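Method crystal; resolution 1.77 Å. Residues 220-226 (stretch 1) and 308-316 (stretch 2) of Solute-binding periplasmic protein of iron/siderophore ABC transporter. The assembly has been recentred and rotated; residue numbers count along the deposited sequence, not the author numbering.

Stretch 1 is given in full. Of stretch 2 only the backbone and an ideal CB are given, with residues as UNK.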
# COMPACT_ATOMS: atom_id res chain seq x y z
N ILE A 220 7.34 -11.08 8.03
CA ILE A 220 6.03 -10.49 7.74
C ILE A 220 5.19 -11.49 6.96
O ILE A 220 5.59 -11.96 5.89
CB ILE A 220 6.16 -9.15 6.98
CG1 ILE A 220 4.76 -8.54 6.80
CG2 ILE A 220 6.83 -9.33 5.63
CD1 ILE A 220 4.70 -7.07 7.08
N GLU A 221 4.03 -11.83 7.50
CA GLU A 221 3.08 -12.71 6.82
C GLU A 221 2.04 -11.81 6.16
O GLU A 221 1.18 -11.25 6.84
CB GLU A 221 2.44 -13.69 7.79
CG GLU A 221 1.68 -14.77 7.06
CD GLU A 221 0.90 -15.67 7.99
OE1 GLU A 221 0.10 -16.48 7.48
OE2 GLU A 221 1.09 -15.57 9.22
N LEU A 222 2.14 -11.66 4.84
CA LEU A 222 1.19 -10.83 4.11
C LEU A 222 -0.16 -11.54 3.97
O LEU A 222 -0.23 -12.73 3.65
CB LEU A 222 1.74 -10.49 2.73
CG LEU A 222 3.03 -9.67 2.77
CD1 LEU A 222 3.65 -9.57 1.36
CD2 LEU A 222 2.74 -8.27 3.33
N ARG A 223 -1.23 -10.78 4.17
CA ARG A 223 -2.59 -11.33 4.14
C ARG A 223 -2.70 -12.56 5.01
O ARG A 223 -3.24 -13.59 4.60
CB ARG A 223 -3.04 -11.59 2.71
CG ARG A 223 -2.81 -10.40 1.79
CD ARG A 223 -3.10 -10.74 0.33
NE ARG A 223 -2.31 -11.87 -0.14
CZ ARG A 223 -2.83 -13.00 -0.60
NH1 ARG A 223 -2.04 -13.98 -1.02
NH2 ARG A 223 -4.15 -13.14 -0.66
N ALA A 224 -2.14 -12.47 6.22
CA ALA A 224 -2.06 -13.59 7.14
C ALA A 224 -3.42 -14.22 7.38
O ALA A 224 -4.40 -13.51 7.66
CB ALA A 224 -1.46 -13.12 8.46
N GLY A 225 -3.47 -15.54 7.27
CA GLY A 225 -4.67 -16.30 7.59
C GLY A 225 -5.75 -16.25 6.54
O GLY A 225 -6.79 -16.87 6.73
N ALA A 226 -5.52 -15.55 5.43
CA ALA A 226 -6.56 -15.39 4.42
C ALA A 226 -6.59 -16.55 3.43
O ALA A 226 -7.68 -17.00 3.04
CB ALA A 226 -6.37 -14.07 3.67
N UNK A 308 -6.79 -13.53 17.21
CA UNK A 308 -7.24 -14.75 16.55
C UNK A 308 -6.21 -15.24 15.54
O UNK A 308 -5.95 -16.44 15.43
CB UNK A 308 -8.58 -14.52 15.86
N UNK A 309 -5.62 -14.31 14.78
CA UNK A 309 -4.62 -14.68 13.78
C UNK A 309 -3.40 -15.30 14.46
O UNK A 309 -2.77 -16.22 13.93
CB UNK A 309 -4.21 -13.46 12.95
N UNK A 310 -3.05 -14.79 15.64
CA UNK A 310 -1.90 -15.30 16.38
C UNK A 310 -2.17 -16.66 17.01
O UNK A 310 -1.23 -17.31 17.48
CB UNK A 310 -1.49 -14.30 17.47
N UNK A 311 -3.43 -17.10 17.05
CA UNK A 311 -3.78 -18.39 17.60
C UNK A 311 -3.81 -19.54 16.61
O UNK A 311 -4.21 -20.65 16.99
CB UNK A 311 -5.15 -18.28 18.27
N UNK A 312 -3.41 -19.31 15.36
CA UNK A 312 -3.40 -20.38 14.37
C UNK A 312 -2.29 -21.39 14.68
O UNK A 312 -1.30 -21.07 15.34
CB UNK A 312 -3.22 -19.80 12.96
N UNK A 313 -2.48 -22.61 14.19
CA UNK A 313 -1.49 -23.65 14.40
C UNK A 313 -0.16 -23.26 13.77
O UNK A 313 -0.11 -22.53 12.78
CB UNK A 313 -1.98 -24.98 13.83
N UNK A 314 0.93 -23.76 14.36
CA UNK A 314 2.27 -23.47 13.88
C UNK A 314 2.74 -22.10 14.30
O UNK A 314 3.73 -21.96 15.03
CB UNK A 314 2.32 -23.59 12.36
N UNK A 315 2.01 -21.07 13.84
CA UNK A 315 2.29 -19.69 14.23
C UNK A 315 2.31 -19.54 15.75
O UNK A 315 3.14 -18.81 16.31
CB UNK A 315 1.25 -18.75 13.62
N UNK A 316 1.39 -20.21 16.46
CA UNK A 316 1.29 -19.98 17.90
C UNK A 316 2.41 -20.65 18.69
O UNK A 316 2.42 -20.54 19.93
CB UNK A 316 -0.06 -20.48 18.41

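Position 308 lies on helix, with phi/psi of -68/-41°, and nothing of stretch 1 is near its ideal CB. Almost any helix-tolerant residue would serve as far as this contact is concerned; the deposited one is Lys 308, whose side chain makes no contact with stretch 1.

Position 309 is different. Its CA-to-CB bond points toward stretch 1, and the ideal CB of 309 stands 5.3 Å from Ala 224 CB, leaving room for a few more carbons. Stretch 1 offers a methyl group and the bare backbone of Gly 225, so a medium-sized aliphatic such as valine, leucine, isoleucine or methionine would suit. The residue is Ile 309. With chi1 and chi2 both m, Ile 309 CG2 packs 4.0 Å from Ala 224 CB, and Ile 309 CD1 lies 3.4 Å from Ala 224 O and 3.9 Å from Gly 225 CA. The fit depends on Gly 225: an ideal CB on Gly 225 would lie 2.5 Å from Ile 309 CD1, a clash.

Positions 310 and 311 are little constrained by stretch 1. The first is Leu 310. The second has phi/psi of -92/6°, open to many residues, and room for a CB; it is Gly 311, so the contact does not explain the glycine.

At position 312 CA-to-CB again points toward stretch 1, but the ideal CB has nothing of it close by. What waits beyond is the carboxylate of Glu 221. A long, positively charged side chain is called for, lysine or arginine, and arginine could meet both oxygens. Arg 312 does so: Arg 312 NH1 donates to Glu 221 OE1 at 3.0 Å and Arg 312 NH2 to Glu 221 OE2 at 2.6 Å, a two-pronged salt bridge. The carboxylate oxygen OE2 lies at the edge of the guanidinium, near its plane, where N-H bonds point, and Gly 225 N lies over one face. The third nitrogen, Arg 312 NE, also donates, to Ile 309 O at 3.0 Å, which helps hold the group in place.

Position 313 is out of reach and could be many things; it is Lys 313. Position 314 has a positive phi of 78°, which by itself favours glycine, and it is Gly 314.

At position 315 CA-to-CB points toward stretch 1, the ideal CB of 315 5.4 Å from Glu 221 OE2. A hydrogen-bond donor could approach that oxygen, but an aliphatic chain could also pack beside it. Ile 315 does the latter, placing Ile 315 CD1 3.8 Å from Glu 221 OE2.

Position 316, out of reach, is Asn 316.

Stretch 2, residues 308-316: KILGRKGIN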
# COMPACT_ATOMS: atom_id res chain seq x y z
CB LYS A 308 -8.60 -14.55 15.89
CG LYS A 308 -8.92 -15.62 14.85
CD LYS A 308 -10.41 -15.99 14.84
CE LYS A 308 -11.29 -14.76 15.02
NZ LYS A 308 -12.74 -15.09 14.83
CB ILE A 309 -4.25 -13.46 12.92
CG1 ILE A 309 -5.38 -13.16 11.93
CG2 ILE A 309 -2.94 -13.68 12.16
CD1 ILE A 309 -5.46 -14.17 10.81
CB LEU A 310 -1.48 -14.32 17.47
CG LEU A 310 -1.00 -12.92 17.05
CD1 LEU A 310 -0.71 -12.10 18.28
CD2 LEU A 310 0.22 -13.04 16.18
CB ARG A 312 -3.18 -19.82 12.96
CG ARG A 312 -4.36 -19.07 12.36
CD ARG A 312 -3.96 -18.42 11.03
NE ARG A 312 -2.94 -17.40 11.22
CZ ARG A 312 -1.90 -17.21 10.41
NH1 ARG A 312 -1.74 -17.97 9.34
NH2 ARG A 312 -1.01 -16.26 10.68
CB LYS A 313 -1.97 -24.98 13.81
CG LYS A 313 -3.30 -25.46 14.35
CD LYS A 313 -3.58 -26.91 13.99
CE LYS A 313 -3.57 -27.84 15.22
NZ LYS A 313 -2.28 -27.83 15.99
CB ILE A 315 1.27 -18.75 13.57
CG1 ILE A 315 1.31 -18.90 12.05
CG2 ILE A 315 1.45 -17.31 14.03
CD1 ILE A 315 2.57 -18.34 11.39
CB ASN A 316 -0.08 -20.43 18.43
CG ASN A 316 -0.36 -21.92 18.23
OD1 ASN A 316 0.54 -22.69 17.90
ND2 ASN A 316 -1.61 -22.31 18.43
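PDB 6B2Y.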